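Local coordinates for protein phosphoenolpyruvate--glycerone phosphotransferase (Enterococcus faecalis, PDB 3B48) that probably serves as the DhaM component of the dihydroxyacetone kinase complex, passing phosphoryl groups from phosphoenolpyruvate by way of histidines towards dihydroxyacetone, at residues G105-A108 and S109-A113; K53-D56 and T57-A61; Q27-A30 and S31-I34; D85-E88 and E89-K93. One frame throughout, in Å; residues are numbered along the deposited sequence.

Contact 1: G105-A108 and S109-A113; sequences GAFA and SAITA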
loop_
_atom_site.group_PDB
_atom_site.type_symbol
_atom_site.label_atom_id
_atom_site.label_comp_id
_atom_site.label_asym_id
_atom_site.label_seq_id
_atom_site.Cartn_x
_atom_site.Cartn_y
_atom_site.Cartn_z
ATOM N N GLY B 105 -7.010 0.164 0.371
ATOM C CA GLY B 105 -8.167 0.900 -0.175
ATOM C C GLY B 105 -8.562 0.435 -1.570
ATOM O O GLY B 105 -9.717 0.054 -1.812
ATOM N N ALA B 106 -7.591 0.417 -2.483
ATOM C CA ALA B 106 -7.851 0.009 -3.880
ATOM C C ALA B 106 -8.442 -1.416 -3.978
ATOM O O ALA B 106 -9.402 -1.668 -4.732
ATOM C CB ALA B 106 -6.561 0.127 -4.695
ATOM N N PHE B 107 -7.869 -2.343 -3.208
ATOM C CA PHE B 107 -8.294 -3.729 -3.258
ATOM C C PHE B 107 -9.722 -3.803 -2.754
ATOM O O PHE B 107 -10.551 -4.486 -3.358
ATOM C CB PHE B 107 -7.358 -4.674 -2.455
ATOM C CG PHE B 107 -7.924 -6.071 -2.259
ATOM C CD1 PHE B 107 -7.778 -7.056 -3.250
ATOM C CD2 PHE B 107 -8.649 -6.387 -1.113
ATOM C CE1 PHE B 107 -8.341 -8.321 -3.085
ATOM C CE2 PHE B 107 -9.180 -7.682 -0.933
ATOM C CZ PHE B 107 -9.019 -8.636 -1.931
ATOM N N ALA B 108 -9.993 -3.118 -1.635
ATOM C CA ALA B 108 -11.351 -3.013 -1.083
ATOM C C ALA B 108 -12.322 -2.368 -2.094
ATOM O O ALA B 108 -13.378 -2.942 -2.390
ATOM C CB ALA B 108 -11.342 -2.254 0.203
ATOM N N SER B 109 -11.973 -1.206 -2.662
ATOM C CA SER B 109 -12.820 -0.664 -3.741
ATOM C C SER B 109 -13.054 -1.700 -4.841
ATOM O O SER B 109 -14.167 -1.910 -5.235
ATOM C CB SER B 109 -12.272 0.650 -4.312
ATOM O OG SER B 109 -12.506 1.692 -3.379
ATOM N N ALA B 110 -12.004 -2.367 -5.304
ATOM C CA ALA B 110 -12.123 -3.314 -6.432
ATOM C C ALA B 110 -12.980 -4.539 -6.140
ATOM O O ALA B 110 -13.728 -5.009 -6.997
ATOM C CB ALA B 110 -10.749 -3.750 -6.915
ATOM N N ILE B 111 -12.855 -5.086 -4.936
ATOM C CA ILE B 111 -13.542 -6.315 -4.646
ATOM C C ILE B 111 -15.037 -6.056 -4.423
ATOM O O ILE B 111 -15.870 -6.943 -4.674
ATOM C CB ILE B 111 -12.835 -7.137 -3.498
ATOM C CG1 ILE B 111 -12.476 -8.572 -3.970
ATOM C CG2 ILE B 111 -13.606 -7.061 -2.139
ATOM C CD1 ILE B 111 -13.538 -9.327 -4.880
ATOM N N THR B 112 -15.385 -4.847 -3.991
ATOM C CA THR B 112 -16.794 -4.535 -3.696
ATOM C C THR B 112 -17.573 -4.044 -4.942
ATOM O O THR B 112 -18.810 -4.096 -4.982
ATOM C CB THR B 112 -16.957 -3.564 -2.484
ATOM O OG1 THR B 112 -16.892 -2.212 -2.930
ATOM C CG2 THR B 112 -15.860 -3.783 -1.464
ATOM N N ALA B 113 -16.845 -3.581 -5.954
ATOM C CA ALA B 113 -17.429 -3.294 -7.256
ATOM C C ALA B 113 -17.847 -4.580 -7.995
ATOM O O ALA B 113 -18.704 -4.556 -8.882
ATOM C CB ALA B 113 -16.476 -2.460 -8.084
#
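Phe107 and Ile111, one helical turn apart, lie side by side and point the same way. Followed outward, Ile111 starts with CB, which sits over one face of the Phe107 ring and 3.5 Å from Phe107 O. Its CG2 branch then turns back towards the backbone, 4.2 Å from Phe107 O. The other branch, CG1, runs beside the ring and comes 4.0 Å from Phe107 CZ; chi1 is -124°, not a staggered value, and CD1 beyond it leads away from the phenyl group. Phe107 meets this branch because its CG is anti to the backbone N (chi1 168°). Along the backbone, Ser109 N bonds Gly105 O at 2.7 Å, almost straight, and Ile111 N bonds Phe107 O at 2.9 Å with a more bent N-H. Ala110 CB lies 3.3 Å from Ala106 O. Ala106 and Ala110 turn their small methyls onto Ile8 of strand 6-11, while Ser109 reaches Leu68 and Phe70 of strand 66-71. Phe107 also packs on Leu73 of the second subunit. This is a helix of an alpha/beta fold packed on one face of its parallel sheet, with short side chains towards the strands and one large aromatic reaching the dimer partner.

Contact 2: K53-D56 and T57-A61; sequences KIID and TINEA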
loop_
_atom_site.group_PDB
_atom_site.type_symbol
_atom_site.label_atom_id
_atom_site.label_comp_id
_atom_site.label_asym_id
_atom_site.label_seq_id
_atom_site.Cartn_x
_atom_site.Cartn_y
_atom_site.Cartn_z
ATOM N N LYS B 53 -0.679 12.592 -15.709
ATOM C CA LYS B 53 -1.027 11.154 -15.940
ATOM C C LYS B 53 -2.493 10.851 -15.622
ATOM O O LYS B 53 -3.162 10.169 -16.386
ATOM C CB LYS B 53 -0.060 10.217 -15.184
ATOM C CG LYS B 53 1.375 10.366 -15.697
ATOM C CD LYS B 53 2.344 9.485 -14.942
ATOM C CE LYS B 53 2.642 8.210 -15.703
ATOM N NZ LYS B 53 3.461 7.297 -14.863
ATOM N N ILE B 54 -2.957 11.426 -14.507
ATOM C CA ILE B 54 -4.344 11.414 -14.078
ATOM C C ILE B 54 -5.235 12.158 -15.079
ATOM O O ILE B 54 -6.206 11.582 -15.575
ATOM C CB ILE B 54 -4.501 12.054 -12.660
ATOM C CG1 ILE B 54 -3.496 11.442 -11.667
ATOM C CG2 ILE B 54 -5.920 11.894 -12.152
ATOM C CD1 ILE B 54 -3.459 12.046 -10.236
ATOM N N ILE B 55 -4.883 13.420 -15.398
ATOM C CA ILE B 55 -5.637 14.227 -16.350
ATOM C C ILE B 55 -5.796 13.502 -17.693
ATOM O O ILE B 55 -6.917 13.300 -18.153
ATOM C CB ILE B 55 -5.025 15.662 -16.605
ATOM C CG1 ILE B 55 -4.724 16.443 -15.311
ATOM C CG2 ILE B 55 -5.919 16.507 -17.573
ATOM C CD1 ILE B 55 -5.890 16.653 -14.440
ATOM N N ASP B 56 -4.684 13.147 -18.339
ATOM C CA ASP B 56 -4.738 12.385 -19.585
ATOM C C ASP B 56 -5.585 11.098 -19.461
ATOM O O ASP B 56 -6.395 10.815 -20.323
ATOM C CB ASP B 56 -3.332 12.027 -20.047
ATOM C CG ASP B 56 -2.545 13.226 -20.561
ATOM O OD1 ASP B 56 -3.144 14.203 -21.094
ATOM O OD2 ASP B 56 -1.300 13.172 -20.441
ATOM N N THR B 57 -5.396 10.333 -18.388
ATOM C CA THR B 57 -6.190 9.131 -18.151
ATOM C C THR B 57 -7.690 9.427 -18.129
ATOM O O THR B 57 -8.448 8.791 -18.860
ATOM C CB THR B 57 -5.727 8.411 -16.865
ATOM O OG1 THR B 57 -4.345 8.041 -17.008
ATOM C CG2 THR B 57 -6.558 7.196 -16.616
ATOM N N ILE B 58 -8.110 10.409 -17.332
ATOM C CA ILE B 58 -9.511 10.857 -17.347
ATOM C C ILE B 58 -9.969 11.381 -18.724
ATOM O O ILE B 58 -11.065 11.076 -19.183
ATOM C CB ILE B 58 -9.795 11.973 -16.311
ATOM C CG1 ILE B 58 -9.259 11.658 -14.900
ATOM C CG2 ILE B 58 -11.270 12.457 -16.392
ATOM C CD1 ILE B 58 -9.711 10.428 -14.304
ATOM N N ASN B 59 -9.127 12.163 -19.381
ATOM C CA ASN B 59 -9.464 12.674 -20.698
ATOM C C ASN B 59 -9.533 11.576 -21.787
ATOM O O ASN B 59 -10.274 11.713 -22.753
ATOM C CB ASN B 59 -8.519 13.810 -21.103
ATOM C CG ASN B 59 -9.006 15.186 -20.633
ATOM O OD1 ASN B 59 -10.212 15.438 -20.522
ATOM N ND2 ASN B 59 -8.065 16.087 -20.380
ATOM N N GLU B 60 -8.780 10.494 -21.612
ATOM C CA GLU B 60 -8.714 9.428 -22.607
ATOM C C GLU B 60 -9.797 8.361 -22.390
ATOM O O GLU B 60 -10.083 7.568 -23.285
ATOM C CB GLU B 60 -7.306 8.799 -22.642
ATOM C CG GLU B 60 -6.312 9.614 -23.480
ATOM C CD GLU B 60 -4.880 9.652 -22.921
ATOM O OE1 GLU B 60 -4.594 9.019 -21.873
ATOM O OE2 GLU B 60 -4.032 10.334 -23.546
ATOM N N ALA B 61 -10.400 8.375 -21.203
ATOM C CA ALA B 61 -11.471 7.447 -20.833
ATOM C C ALA B 61 -12.842 7.926 -21.338
ATOM O O ALA B 61 -12.986 9.073 -21.757
ATOM C CB ALA B 61 -11.497 7.259 -19.309
#
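From Lys53 to Glu60 the backbone is regular helix, each N-H from Thr57 onward bonding the carbonyl four residues back, with Ile58 N on Ile54 O at 2.8 Å the straightest. Lys53 O is gripped twice: Thr57 OG1 donates to it at 2.5 Å and Thr57 N at 3.0 Å, from opposite faces of the carbonyl plane. The hydroxyl gets there because OG1 is anti to the carbonyl carbon and beside its own backbone N (chi1 -60°). Ile55 and Asn59 run side by side, CG2 of Ile55 3.6 Å from ND2 of Asn59; the other end of that amide, OD1, accepts from Gln91. Ile54 and Ile58 meet more loosely through their branches, CG2 to CG1 at 4.3 Å. On the outer side Glu60 bends at chi2 (143°) back over the preceding turn, its OE1 3.0 Å from Asp56 O. Both are acceptors and no bond joins them, so the approach is probably unfavourable, as is the nearness of the two carboxylates. Ile54 and Ile58 face Leu9 of strand 6-11, and Ile54 also meets helix 75-84: an amphipathic helix packed on the parallel beta-sheet of an alpha/beta fold, with a threonine hydroxyl folded back onto the backbone.

Contact 3: Q27-A30 and S31-I34; sequences QMNA and SEEI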
loop_
_atom_site.group_PDB
_atom_site.type_symbol
_atom_site.label_atom_id
_atom_site.label_comp_id
_atom_site.label_asym_id
_atom_site.label_seq_id
_atom_site.Cartn_x
_atom_site.Cartn_y
_atom_site.Cartn_z
ATOM N N GLN B 27 -4.743 -10.511 -10.844
ATOM C CA GLN B 27 -4.419 -11.914 -10.794
ATOM C C GLN B 27 -5.244 -12.601 -9.712
ATOM O O GLN B 27 -5.538 -13.791 -9.804
ATOM C CB GLN B 27 -2.931 -12.077 -10.572
ATOM C CG GLN B 27 -2.292 -13.198 -11.382
ATOM C CD GLN B 27 -2.748 -13.261 -12.849
ATOM O OE1 GLN B 27 -3.127 -14.328 -13.337
ATOM N NE2 GLN B 27 -2.708 -12.122 -13.546
HETATM N N MSE B 28 -5.639 -11.838 -8.697
HETATM C CA MSE B 28 -6.547 -12.329 -7.677
HETATM C C MSE B 28 -7.986 -12.403 -8.198
HETATM O O MSE B 28 -8.869 -12.904 -7.496
HETATM C CB MSE B 28 -6.479 -11.468 -6.414
HETATM C CG MSE B 28 -5.242 -11.719 -5.586
HETATM SE SE MSE B 28 -5.102 -10.513 -4.065
HETATM C CE MSE B 28 -6.370 -11.509 -2.922
ATOM N N ASN B 29 -8.203 -11.918 -9.426
ATOM C CA ASN B 29 -9.534 -11.894 -10.052
ATOM C C ASN B 29 -10.508 -10.926 -9.351
ATOM O O ASN B 29 -11.735 -11.057 -9.434
ATOM C CB ASN B 29 -10.110 -13.320 -10.142
ATOM C CG ASN B 29 -9.293 -14.235 -11.066
ATOM O OD1 ASN B 29 -8.907 -13.844 -12.175
ATOM N ND2 ASN B 29 -9.045 -15.454 -10.615
ATOM N N ALA B 30 -9.935 -9.949 -8.668
ATOM C CA ALA B 30 -10.670 -8.937 -7.923
ATOM C C ALA B 30 -11.070 -7.697 -8.744
ATOM O O ALA B 30 -11.681 -6.765 -8.205
ATOM C CB ALA B 30 -9.853 -8.503 -6.699
ATOM N N SER B 31 -10.738 -7.651 -10.032
ATOM C CA SER B 31 -11.047 -6.436 -10.789
ATOM C C SER B 31 -11.786 -6.738 -12.092
ATOM O O SER B 31 -11.547 -6.095 -13.132
ATOM C CB SER B 31 -9.776 -5.568 -10.995
ATOM O OG SER B 31 -9.035 -5.945 -12.142
ATOM N N GLU B 32 -12.704 -7.702 -12.008
ATOM C CA GLU B 32 -13.498 -8.154 -13.149
ATOM C C GLU B 32 -14.567 -7.130 -13.481
ATOM O O GLU B 32 -15.060 -7.098 -14.597
ATOM C CB GLU B 32 -14.149 -9.510 -12.879
ATOM C CG GLU B 32 -13.158 -10.679 -12.773
ATOM C CD GLU B 32 -13.830 -12.027 -12.504
ATOM O OE1 GLU B 32 -15.063 -12.160 -12.736
ATOM O OE2 GLU B 32 -13.119 -12.970 -12.076
ATOM N N GLU B 33 -14.908 -6.286 -12.511
ATOM C CA GLU B 33 -15.896 -5.233 -12.730
ATOM C C GLU B 33 -15.323 -3.821 -12.526
ATOM O O GLU B 33 -16.049 -2.891 -12.228
ATOM C CB GLU B 33 -17.173 -5.474 -11.850
ATOM N N ILE B 34 -14.014 -3.652 -12.709
ATOM C CA ILE B 34 -13.402 -2.330 -12.546
ATOM C C ILE B 34 -12.102 -2.225 -13.344
ATOM O O ILE B 34 -11.354 -3.220 -13.479
ATOM C CB ILE B 34 -13.232 -1.987 -11.049
ATOM C CG1 ILE B 34 -12.942 -0.499 -10.848
ATOM C CG2 ILE B 34 -12.197 -2.915 -10.375
ATOM C CD1 ILE B 34 -13.433 0.009 -9.516
HETATM O O HOH W 1 -14.288 -6.327 -9.295
#
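Van der Waals contact joins Asn29 to Glu32. The two side chains cross obliquely, amide and carboxylate planes 72° apart, and OE2 of Glu32 stops 3.6 Å from Asn29 CB. The same oxygen is 3.5 Å from Asn29 O, and the Glu32 methylene CG is 3.6 Å from that carbonyl oxygen. Glu32 reaches back because its CG lies beside the backbone N (chi1 -68°) and the chain beyond is extended. Among polar links, a single water bridges the loop, donating to Ala30 O at 2.9 Å and accepting from Glu33 N at 3.3 Å. Backbone shape does the rest: Asn29, with positive phi, ends helix 15-27 in a Schellman motif, and a type I turn from Ser31 to Ile34 follows, its closing bond from Ile34 N to Ser31 O weak at 3.5 Å. Apolar anchoring falls to Ala30, which packs on Phe107 and Ile111 of helix 102-113, and to Ile34, which lies on Ile8 of strand 6-11. With acceptor set beside acceptor, one water helps to satisfy Ala30 O and Glu33 N, and the Glu32 carboxylate, near no donor of the loop, is exposed and probably stays ionised.

Contact 4: D85-E88 and E89-K93; sequences DMLE and EDQQK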
loop_
_atom_site.group_PDB
_atom_site.type_symbol
_atom_site.label_atom_id
_atom_site.label_comp_id
_atom_site.label_asym_id
_atom_site.label_seq_id
_atom_site.Cartn_x
_atom_site.Cartn_y
_atom_site.Cartn_z
ATOM N N ASP B 85 -8.462 20.218 -9.596
ATOM C CA ASP B 85 -8.597 21.613 -10.000
ATOM C C ASP B 85 -8.340 21.914 -11.492
ATOM O O ASP B 85 -8.691 22.994 -11.978
ATOM C CB ASP B 85 -7.728 22.490 -9.097
ATOM C CG ASP B 85 -8.206 22.486 -7.630
ATOM O OD1 ASP B 85 -9.441 22.388 -7.388
ATOM O OD2 ASP B 85 -7.347 22.598 -6.719
HETATM N N MSE B 86 -7.763 20.957 -12.214
HETATM C CA MSE B 86 -7.445 21.111 -13.658
HETATM C C MSE B 86 -8.554 20.617 -14.596
HETATM O O MSE B 86 -8.559 20.904 -15.804
HETATM C CB MSE B 86 -6.133 20.377 -14.006
HETATM C CG MSE B 86 -4.861 20.929 -13.352
HETATM SE SE MSE B 86 -4.571 22.801 -13.760
HETATM C CE MSE B 86 -5.373 23.697 -12.206
ATOM N N LEU B 87 -9.476 19.853 -14.037
ATOM C CA LEU B 87 -10.526 19.232 -14.811
ATOM C C LEU B 87 -11.708 20.184 -15.073
ATOM O O LEU B 87 -11.936 21.132 -14.318
ATOM C CB LEU B 87 -11.002 17.976 -14.081
ATOM C CG LEU B 87 -9.986 16.838 -13.905
ATOM C CD1 LEU B 87 -10.500 15.849 -12.896
ATOM C CD2 LEU B 87 -9.674 16.166 -15.229
ATOM N N GLU B 88 -12.452 19.916 -16.149
ATOM C CA GLU B 88 -13.760 20.544 -16.390
ATOM C C GLU B 88 -14.716 20.227 -15.245
ATOM O O GLU B 88 -14.523 19.249 -14.520
ATOM C CB GLU B 88 -14.375 20.017 -17.699
ATOM C CG GLU B 88 -13.710 20.470 -18.970
ATOM C CD GLU B 88 -13.634 21.969 -19.068
ATOM O OE1 GLU B 88 -14.692 22.638 -19.053
ATOM O OE2 GLU B 88 -12.505 22.488 -19.164
ATOM N N GLU B 89 -15.757 21.041 -15.113
ATOM C CA GLU B 89 -16.785 20.893 -14.077
ATOM C C GLU B 89 -17.544 19.552 -14.141
ATOM O O GLU B 89 -17.786 18.916 -13.116
ATOM C CB GLU B 89 -17.781 22.033 -14.225
ATOM C CG GLU B 89 -17.928 22.939 -13.017
ATOM C CD GLU B 89 -18.395 24.353 -13.405
ATOM O OE1 GLU B 89 -18.848 24.539 -14.558
ATOM O OE2 GLU B 89 -18.290 25.278 -12.561
ATOM N N ASP B 90 -17.947 19.143 -15.347
ATOM C CA ASP B 90 -18.587 17.841 -15.546
ATOM C C ASP B 90 -17.703 16.700 -15.010
ATOM O O ASP B 90 -18.214 15.722 -14.466
ATOM C CB ASP B 90 -18.999 17.607 -17.029
ATOM C CG ASP B 90 -18.002 18.230 -18.065
ATOM O OD1 ASP B 90 -17.133 17.493 -18.610
ATOM O OD2 ASP B 90 -18.096 19.459 -18.342
ATOM N N GLN B 91 -16.387 16.856 -15.144
ATOM C CA GLN B 91 -15.405 15.808 -14.791
ATOM C C GLN B 91 -15.147 15.716 -13.286
ATOM O O GLN B 91 -14.895 14.626 -12.761
ATOM C CB GLN B 91 -14.068 16.028 -15.514
ATOM C CG GLN B 91 -14.136 15.918 -17.025
ATOM C CD GLN B 91 -12.818 16.285 -17.718
ATOM O OE1 GLN B 91 -12.166 17.275 -17.382
ATOM N NE2 GLN B 91 -12.446 15.494 -18.709
ATOM N N GLN B 92 -15.201 16.863 -12.610
ATOM C CA GLN B 92 -15.029 16.935 -11.175
ATOM C C GLN B 92 -16.099 16.150 -10.446
ATOM O O GLN B 92 -15.822 15.532 -9.430
ATOM C CB GLN B 92 -15.010 18.396 -10.715
ATOM C CG GLN B 92 -13.653 19.110 -10.911
ATOM C CD GLN B 92 -13.745 20.612 -10.659
ATOM O OE1 GLN B 92 -14.835 21.160 -10.621
ATOM N NE2 GLN B 92 -12.603 21.283 -10.514
ATOM N N LYS B 93 -17.311 16.148 -10.982
ATOM C CA LYS B 93 -18.458 15.453 -10.380
ATOM C C LYS B 93 -18.266 13.921 -10.413
ATOM O O LYS B 93 -18.885 13.168 -9.642
ATOM C CB LYS B 93 -19.756 15.902 -11.080
ATOM C CG LYS B 93 -21.011 15.087 -10.741
ATOM C CD LYS B 93 -22.285 15.890 -10.907
ATOM C CE LYS B 93 -22.519 16.828 -9.712
ATOM N NZ LYS B 93 -23.287 18.035 -10.135
HETATM O O HOH W 2 -11.391 23.750 -9.105
HETATM O O HOH W 3 -15.702 23.542 -16.319
#
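Gln91 reaches back to Leu87 and Glu88, and the tight half of the contact is built round its amide oxygen. OE1 accepts from Glu88 N at 2.9 Å, the N-H moderately bent (143°) and the donor tilted only slightly from the amide plane. The same oxygen rests 3.5 Å from Leu87 CD2 and 3.5 Å from Glu88 CB; the Leu87 and Gln91 side chains cross at about a right angle. Gln91 can do this because CG lies beside the backbone N (chi1 -64°) and the chain then runs out extended. With NE2 taken up by Asn59, both ends of the amide are used and its rotation is fixed, while Leu87 packs on Ile55 of helix 51-60. Glu88 is the N-cap of helix 89-92, and the bond from its N-H to the side chain at N3 is one half of a capping box; the half from the Glu88 side chain to Gln91 N is not formed. Glu88 O receives Gln92 N in the carbonyl plane at 3.1 Å, and Gln91 N only weakly. On the solvent side, water stands in for direct contact. Glu88, bent at chi2, turns its carboxylate to a water that donates to OE1 and accepts from Glu89 N at 2.8 Å, relaying the cap to the first helical N-H. A second water donates to Asp85 OD1 and weakly accepts from Gln92 NE2, which also donates to Phe84 O. Asp90 leans its carboxylate past Glu88 CB at a loose 3.8 Å (OD2), in an acidic neighbourhood that would probably raise the affinity of these groups for protons.

From the N terminus, contact 3 comes first, in the connection from helix 15-27 to strand 35-38. Contact 2 follows within helix 51-60, contact 4 at the turn from helix 75-84 into helix 89-92, and contact 1 within helix 102-113. Each is local, so they stand in series, without nesting or crossing, and none closes a long loop. They gather in two pairs. Contacts 1 and 3 touch, centres about 9 Å apart, with Ala30 set against Ala110 and Ile111, tying the early connection to the late helix. Contacts 2 and 4 touch through the Asn59-Gln91 amide pair and Ile55, which packs on Met86 and Leu87. Contacts 1 and 2 lie on opposite sides of the chain's centre.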